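Local coordinates for phosphate-binding protein PstS (Borrelia burgdorferi, PDB 4N13) that binds inorganic phosphate with micromolar affinity as the solute-binding lipoprotein of the PstSACB ABC transporter, which imports phosphate into the cell, at residues Q116-V121 / A126-I131; E175-S178 / H182-G185. All blocks are in the same frame, centred on the assembly; numbering follows the deposited sequence.

Contact 1. Residues Q116-V121 / A126-I131; sequences QNWKQV and AKINFI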
ATOM      1  N   GLN A 116      13.787  21.432   1.709  1.00  9.79           N
ATOM      2  CA  GLN A 116      14.798  20.869   2.616  1.00 10.78           C
ATOM      3  C   GLN A 116      14.918  21.564   3.957  1.00 10.28           C
ATOM      4  O   GLN A 116      15.785  21.213   4.762  1.00 10.85           O
ATOM      5  CB  GLN A 116      16.171  20.805   1.946  1.00 12.99           C
ATOM      6  CG  GLN A 116      16.182  19.836   0.807  1.00 13.93           C
ATOM      7  CD  GLN A 116      17.554  19.532   0.289  1.00 15.97           C
ATOM      8  OE1 GLN A 116      18.562  19.664   1.009  1.00 18.74           O
ATOM      9  NE2 GLN A 116      17.615  19.097  -0.967  1.00 17.93           N
ATOM     10  N   ASN A 117      14.059  22.537   4.216  1.00 10.36           N
ATOM     11  CA  ASN A 117      14.037  23.180   5.516  1.00 10.44           C
ATOM     12  C   ASN A 117      12.581  23.359   5.896  1.00 10.31           C
ATOM     13  O   ASN A 117      11.770  23.767   5.072  1.00 11.22           O
ATOM     14  CB  ASN A 117      14.801  24.515   5.456  1.00 11.60           C
ATOM     15  CG  ASN A 117      14.962  25.179   6.816  1.00 13.31           C
ATOM     16  OD1 ASN A 117      13.993  25.418   7.531  1.00 13.82           O
ATOM     17  ND2 ASN A 117      16.200  25.484   7.175  1.00 15.54           N
ATOM     18  N   TRP A 118      12.230  23.008   7.129  1.00  9.64           N
ATOM     19  CA  TRP A 118      10.845  23.073   7.568  1.00 10.09           C
ATOM     20  C   TRP A 118      10.276  24.486   7.419  1.00 11.45           C
ATOM     21  O   TRP A 118       9.078  24.619   7.252  1.00 13.12           O
ATOM     22  CB  TRP A 118      10.703  22.569   9.005  1.00 10.13           C
ATOM     23  CG  TRP A 118      10.984  21.088   9.148  1.00 10.18           C
ATOM     24  CD1 TRP A 118      12.098  20.495   9.695  1.00  9.19           C
ATOM     25  CD2 TRP A 118      10.126  20.017   8.740  1.00 10.37           C
ATOM     26  NE1 TRP A 118      11.985  19.124   9.634  1.00  9.23           N
ATOM     27  CE2 TRP A 118      10.778  18.807   9.067  1.00  9.57           C
ATOM     28  CE3 TRP A 118       8.871  19.964   8.120  1.00 12.48           C
ATOM     29  CZ2 TRP A 118      10.213  17.573   8.797  1.00 11.46           C
ATOM     30  CZ3 TRP A 118       8.321  18.729   7.857  1.00 14.25           C
ATOM     31  CH2 TRP A 118       8.994  17.553   8.194  1.00 13.13           C
ATOM     32  N   LYS A 119      11.123  25.515   7.440  1.00 11.80           N
ATOM     33  CA  LYS A 119      10.655  26.910   7.311  1.00 12.95           C
ATOM     34  C   LYS A 119      10.031  27.164   5.949  1.00 12.56           C
ATOM     35  O   LYS A 119       9.204  28.068   5.814  1.00 12.12           O
ATOM     36  CB  LYS A 119      11.785  27.927   7.556  1.00 14.49           C
ATOM     37  CG  LYS A 119      12.706  28.171   6.365  1.00 16.25           C
ATOM     38  CD  LYS A 119      13.894  29.050   6.714  1.00 16.68           C
ATOM     39  CE  LYS A 119      14.828  29.236   5.548  1.00 18.07           C
ATOM     40  NZ  LYS A 119      15.926  30.200   5.853  1.00 20.05           N
ATOM     41  N   GLN A 120      10.424  26.394   4.937  1.00 12.70           N
ATOM     42  CA  GLN A 120       9.929  26.622   3.592  1.00 11.11           C
ATOM     43  C   GLN A 120       8.426  26.394   3.503  1.00 12.85           C
ATOM     44  O   GLN A 120       7.779  26.966   2.631  1.00 13.73           O
ATOM     45  CB  GLN A 120      10.687  25.755   2.603  1.00 10.85           C
ATOM     46  CG  GLN A 120      12.165  26.113   2.513  1.00 12.42           C
ATOM     47  CD  GLN A 120      12.883  25.214   1.561  1.00 12.10           C
ATOM     48  OE1 GLN A 120      13.005  24.021   1.804  1.00 13.02           O
ATOM     49  NE2 GLN A 120      13.343  25.776   0.447  1.00 14.54           N
ATOM     50  N   VAL A 121       7.889  25.585   4.410  1.00 12.25           N
ATOM     51  CA  VAL A 121       6.448  25.379   4.520  1.00 16.59           C
ATOM     52  C   VAL A 121       5.881  25.992   5.817  1.00 17.49           C
ATOM     53  O   VAL A 121       4.808  25.596   6.285  1.00 20.19           O
ATOM     54  CB  VAL A 121       6.077  23.877   4.469  1.00 17.12           C
ATOM     55  CG1 VAL A 121       6.450  23.302   3.123  1.00 16.80           C
ATOM     56  CG2 VAL A 121       6.729  23.099   5.589  1.00 17.60           C
ATOM     57  N   ALA A 126      14.798  24.893  10.460  1.00 15.00           N
ATOM     58  CA  ALA A 126      15.499  23.653  10.756  1.00 14.68           C
ATOM     59  C   ALA A 126      15.585  22.830   9.491  1.00 13.75           C
ATOM     60  O   ALA A 126      14.587  22.607   8.825  1.00 12.75           O
ATOM     61  CB  ALA A 126      14.773  22.876  11.833  1.00 15.96           C
ATOM     62  N   LYS A 127      16.792  22.394   9.156  1.00 13.09           N
ATOM     63  CA  LYS A 127      17.002  21.529   8.013  1.00 13.38           C
ATOM     64  C   LYS A 127      16.214  20.237   8.239  1.00 11.36           C
ATOM     65  O   LYS A 127      16.119  19.733   9.359  1.00 12.16           O
ATOM     66  CB  LYS A 127      18.492  21.236   7.864  1.00 17.16           C
ATOM     67  CG  LYS A 127      18.868  20.334   6.713  1.00 22.05           C
ATOM     68  CD  LYS A 127      18.971  21.120   5.413  1.00 26.99           C
ATOM     69  CE  LYS A 127      19.426  20.243   4.261  1.00 27.57           C
ATOM     70  NZ  LYS A 127      19.533  21.010   3.009  1.00 27.09           N
ATOM     71  N   ILE A 128      15.610  19.718   7.176  1.00  8.57           N
ATOM     72  CA  ILE A 128      14.860  18.467   7.248  1.00  7.70           C
ATOM     73  C   ILE A 128      15.825  17.294   7.104  1.00  7.49           C
ATOM     74  O   ILE A 128      16.559  17.201   6.115  1.00  8.70           O
ATOM     75  CB  ILE A 128      13.819  18.385   6.117  1.00  8.19           C
ATOM     76  CG1 ILE A 128      12.833  19.548   6.224  1.00  9.26           C
ATOM     77  CG2 ILE A 128      13.100  17.038   6.147  1.00  9.27           C
ATOM     78  CD1 ILE A 128      11.766  19.576   5.145  1.00  9.91           C
ATOM     79  N   ASN A 129      15.784  16.381   8.066  1.00  6.69           N
ATOM     80  CA  ASN A 129      16.474  15.111   7.956  1.00  6.74           C
ATOM     81  C   ASN A 129      15.486  14.059   7.464  1.00  6.42           C
ATOM     82  O   ASN A 129      14.647  13.559   8.214  1.00  8.60           O
ATOM     83  CB  ASN A 129      17.075  14.720   9.300  1.00  7.13           C
ATOM     84  CG  ASN A 129      18.305  15.496   9.609  1.00  8.00           C
ATOM     85  OD1 ASN A 129      19.203  15.598   8.770  1.00  9.78           O
ATOM     86  ND2 ASN A 129      18.373  16.063  10.808  1.00  7.94           N
ATOM     87  N   PHE A 130      15.566  13.767   6.179  1.00  7.54           N
ATOM     88  CA  PHE A 130      14.694  12.798   5.538  1.00  7.00           C
ATOM     89  C   PHE A 130      15.261  11.401   5.714  1.00  7.42           C
ATOM     90  O   PHE A 130      16.399  11.127   5.309  1.00  8.67           O
ATOM     91  CB  PHE A 130      14.577  13.144   4.054  1.00  8.59           C
ATOM     92  CG  PHE A 130      13.937  12.078   3.223  1.00  9.28           C
ATOM     93  CD1 PHE A 130      12.771  11.451   3.645  1.00  8.38           C
ATOM     94  CD2 PHE A 130      14.480  11.733   1.989  1.00  9.29           C
ATOM     95  CE1 PHE A 130      12.178  10.467   2.857  1.00  9.56           C
ATOM     96  CE2 PHE A 130      13.872  10.766   1.190  1.00  9.70           C
ATOM     97  CZ  PHE A 130      12.725  10.137   1.625  1.00  9.97           C
ATOM     98  N   ILE A 131      14.455  10.511   6.297  1.00  6.30           N
ATOM     99  CA  ILE A 131      14.812   9.111   6.510  1.00  6.61           C
ATOM    100  C   ILE A 131      14.071   8.317   5.445  1.00  6.53           C
ATOM    101  O   ILE A 131      12.842   8.332   5.394  1.00  7.66           O
ATOM    102  CB  ILE A 131      14.385   8.654   7.899  1.00  6.77           C
ATOM    103  CG1 ILE A 131      15.109   9.500   8.968  1.00  8.67           C
ATOM    104  CG2 ILE A 131      14.668   7.178   8.087  1.00  7.56           C
ATOM    105  CD1 ILE A 131      14.447   9.441  10.345  1.00  8.34           C
TER
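Trp118 and Ile128 form the tightly packed side of this contact. Ile128 CG1 lies over one face of the indole, 3.5 Å from the centroid of the five-membered ring and 6° off its normal, a CH-pi contact. The side chains cross nearly at right angles, and Ile128 CG2 reaches on toward Trp118 CZ2. Ala126 CB adds a looser touch on Trp118 CD1. Ile110 of helix 104-111 and Ile184 of strand 183-188 extend this buried cluster, while Trp118 NE1 gives its hydrogen to His182 O. Alongside runs the backbone pairing: Ile128 N donates to Gln116 O over 2.8 Å, and Trp118 N to Ala126 O over 2.9 Å. Between these bonds Asn117 and Lys127 form a non-hydrogen-bonded antiparallel pair. Asn117 CG stands anti to its own N (chi1 -173°), which carries OD1 to where it meets both Lys119 N and Ala126 N. Asn117 OD1 accepts Lys119 N in the carbonyl plane, on a lone pair, at 2.9 Å. Ala126 N reaches Asn117 OD1 from above that plane at 3.1 Å, and Asn117 ND2 goes to Asp125 OD1. The solvent side is looser, with the exposed Lys127 running beside the partly exposed Gln116. Lys127 bends at chi2 (83°), passes Gln116 O and ends with NZ 2.6 Å from Gln116 OE1, the one side-chain to side-chain hydrogen bond across the contact. Gln120 OE1 accepts from both Gln116 N and Asn117 N. The whole is a short antiparallel loop closed by a single beta bridge, with an Asx turn at Asn117 leading into the 3-10 segment 118-120.

Contact 2. Residues E175-S178 / H182-G185; sequences EKTS and HSIG
No ring or planar side chain mediates the meeting of Thr177 and Ser183: there are no stacked faces or edges, and the His182 side chain starts out away from the helix. What meets is a methyl and a hydroxyl, where helix 170-179 packs on strand 183-188. This is the second half of a beta-alpha-beta unit, strand 165-167, helix, strand 183-188, whose two strands run parallel on either side of strand 129-133. Rotation about the CA-CB bond turns the methyl CG2 of Thr177 away from its own N, and it comes to 3.5 Å from Ser183 OG. Ser183 OG, set between the N and carbonyl carbon of its own residue (chi1 64°), also lies 3.3 Å from Thr177 O, a close approach and not a hydrogen bond; its partner is Thr180 O, in the turn leaving the helix. Thr177 OG1, by contrast, bonds within the helix, to Val173 O. The two segments therefore share packing alone, over a small but buried area, and Ile131 and Ile92 of adjacent strands also touch Thr177. Farther along the strand, Gly185 N is 4.3 Å from Thr177 OG1.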
ATOM      1  N   GLU A 175      13.033   3.907  14.988  1.00  6.55           N
ATOM      2  CA  GLU A 175      14.180   4.162  15.843  1.00  7.76           C
ATOM      3  C   GLU A 175      15.001   5.349  15.362  1.00  6.70           C
ATOM      4  O   GLU A 175      15.391   6.221  16.136  1.00  7.14           O
ATOM      5  CB  GLU A 175      15.071   2.929  15.966  1.00 10.80           C
ATOM      6  CG  GLU A 175      16.154   3.122  17.024  1.00 16.42           C
ATOM      7  CD  GLU A 175      16.914   1.852  17.335  1.00 21.95           C
ATOM      8  OE1 GLU A 175      16.385   1.035  18.111  1.00 25.66           O
ATOM      9  OE2 GLU A 175      18.026   1.668  16.799  1.00 24.67           O
ATOM     10  N   LYS A 176      15.242   5.412  14.065  1.00  6.67           N
ATOM     11  CA  LYS A 176      16.033   6.487  13.499  1.00  6.25           C
ATOM     12  C   LYS A 176      15.333   7.843  13.693  1.00  6.15           C
ATOM     13  O   LYS A 176      15.969   8.837  14.008  1.00  7.16           O
ATOM     14  CB  LYS A 176      16.317   6.222  12.009  1.00  6.84           C
ATOM     15  CG  LYS A 176      17.264   7.228  11.362  1.00  7.07           C
ATOM     16  CD  LYS A 176      18.699   7.142  11.861  1.00  6.57           C
ATOM     17  CE  LYS A 176      19.399   5.870  11.433  1.00  7.57           C
ATOM     18  NZ  LYS A 176      20.793   5.821  11.960  1.00  9.53           N
ATOM     19  N   THR A 177      14.018   7.883  13.503  1.00  6.25           N
ATOM     20  CA  THR A 177      13.263   9.118  13.663  1.00  6.64           C
ATOM     21  C   THR A 177      13.373   9.580  15.127  1.00  6.96           C
ATOM     22  O   THR A 177      13.553  10.774  15.405  1.00  8.85           O
ATOM     23  CB  THR A 177      11.793   8.910  13.257  1.00  7.61           C
ATOM     24  OG1 THR A 177      11.732   8.562  11.873  1.00  8.72           O
ATOM     25  CG2 THR A 177      10.993  10.172  13.458  1.00  7.71           C
ATOM     26  N   SER A 178      13.312   8.635  16.055  1.00  6.22           N
ATOM     27  CA  SER A 178      13.402   8.950  17.477  1.00  8.61           C
ATOM     28  C   SER A 178      14.760   9.527  17.859  1.00  8.51           C
ATOM     29  O   SER A 178      14.854  10.278  18.817  1.00 12.36           O
ATOM     30  CB  SER A 178      13.068   7.715  18.315  1.00  9.70           C
ATOM     31  OG  SER A 178      14.138   6.793  18.430  1.00 12.18           O
ATOM     32  N   HIS A 182      14.557  16.837  13.862  1.00  8.03           N
ATOM     33  CA  HIS A 182      13.852  17.437  12.735  1.00  8.68           C
ATOM     34  C   HIS A 182      13.687  16.491  11.566  1.00  8.30           C
ATOM     35  O   HIS A 182      13.856  16.882  10.413  1.00  8.64           O
ATOM     36  CB  HIS A 182      14.569  18.713  12.319  1.00 12.96           C
ATOM     37  CG  HIS A 182      14.694  19.700  13.437  1.00 16.86           C
ATOM     38  ND1 HIS A 182      15.904  20.072  13.977  1.00 19.51           N
ATOM     39  CD2 HIS A 182      13.748  20.384  14.126  1.00 21.60           C
ATOM     40  CE1 HIS A 182      15.703  20.946  14.948  1.00 19.84           C
ATOM     41  NE2 HIS A 182      14.403  21.154  15.058  1.00 22.22           N
ATOM     42  N   SER A 183      13.304  15.251  11.865  1.00  6.67           N
ATOM     43  CA  SER A 183      13.299  14.178  10.898  1.00  6.02           C
ATOM     44  C   SER A 183      11.893  13.758  10.506  1.00  5.41           C
ATOM     45  O   SER A 183      10.917  14.018  11.206  1.00  6.56           O
ATOM     46  CB  SER A 183      14.093  12.988  11.432  1.00  6.61           C
ATOM     47  OG  SER A 183      13.477  12.458  12.559  1.00  7.95           O
ATOM     48  N   ILE A 184      11.820  13.113   9.348  1.00  5.78           N
ATOM     49  CA  ILE A 184      10.583  12.589   8.791  1.00  5.09           C
ATOM     50  C   ILE A 184      10.912  11.281   8.066  1.00  5.84           C
ATOM     51  O   ILE A 184      11.901  11.197   7.328  1.00  6.36           O
ATOM     52  CB  ILE A 184       9.875  13.608   7.841  1.00  6.67           C
ATOM     53  CG1 ILE A 184       8.582  13.008   7.276  1.00  6.89           C
ATOM     54  CG2 ILE A 184      10.802  14.099   6.718  1.00  7.19           C
ATOM     55  CD1 ILE A 184       7.735  14.024   6.541  1.00  7.85           C
ATOM     56  N   GLY A 185      10.059  10.281   8.256  1.00  5.55           N
ATOM     57  CA  GLY A 185      10.156   9.005   7.571  1.00  5.81           C
ATOM     58  C   GLY A 185       8.782   8.434   7.292  1.00  5.17           C
ATOM     59  O   GLY A 185       7.770   9.028   7.684  1.00  6.26           O
TER

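Overall arrangement
Contact 1 closes before contact 2 opens along the chain, and their centres lie about 12 Å apart in one lobe of the binding protein. Both reach the same mixed sheet, in which strand 129-133, entered from the 116-121/126-131 loop, runs parallel to its neighbour 183-188. Ile131 N and Ile184 O, 2.8 Å apart, probably share one of the hydrogen bonds between these strands. Ile131 also packs under helix 170-179, so the strand that leaves contact 1 helps form the floor of contact 2. Measured at the side-chain positions, Gly185 is about 10 Å from Ser139, a phosphate-binding residue by similarity; contact 2 thus packs the sheet nearer the probable phosphate site, and contact 1 lies away from it.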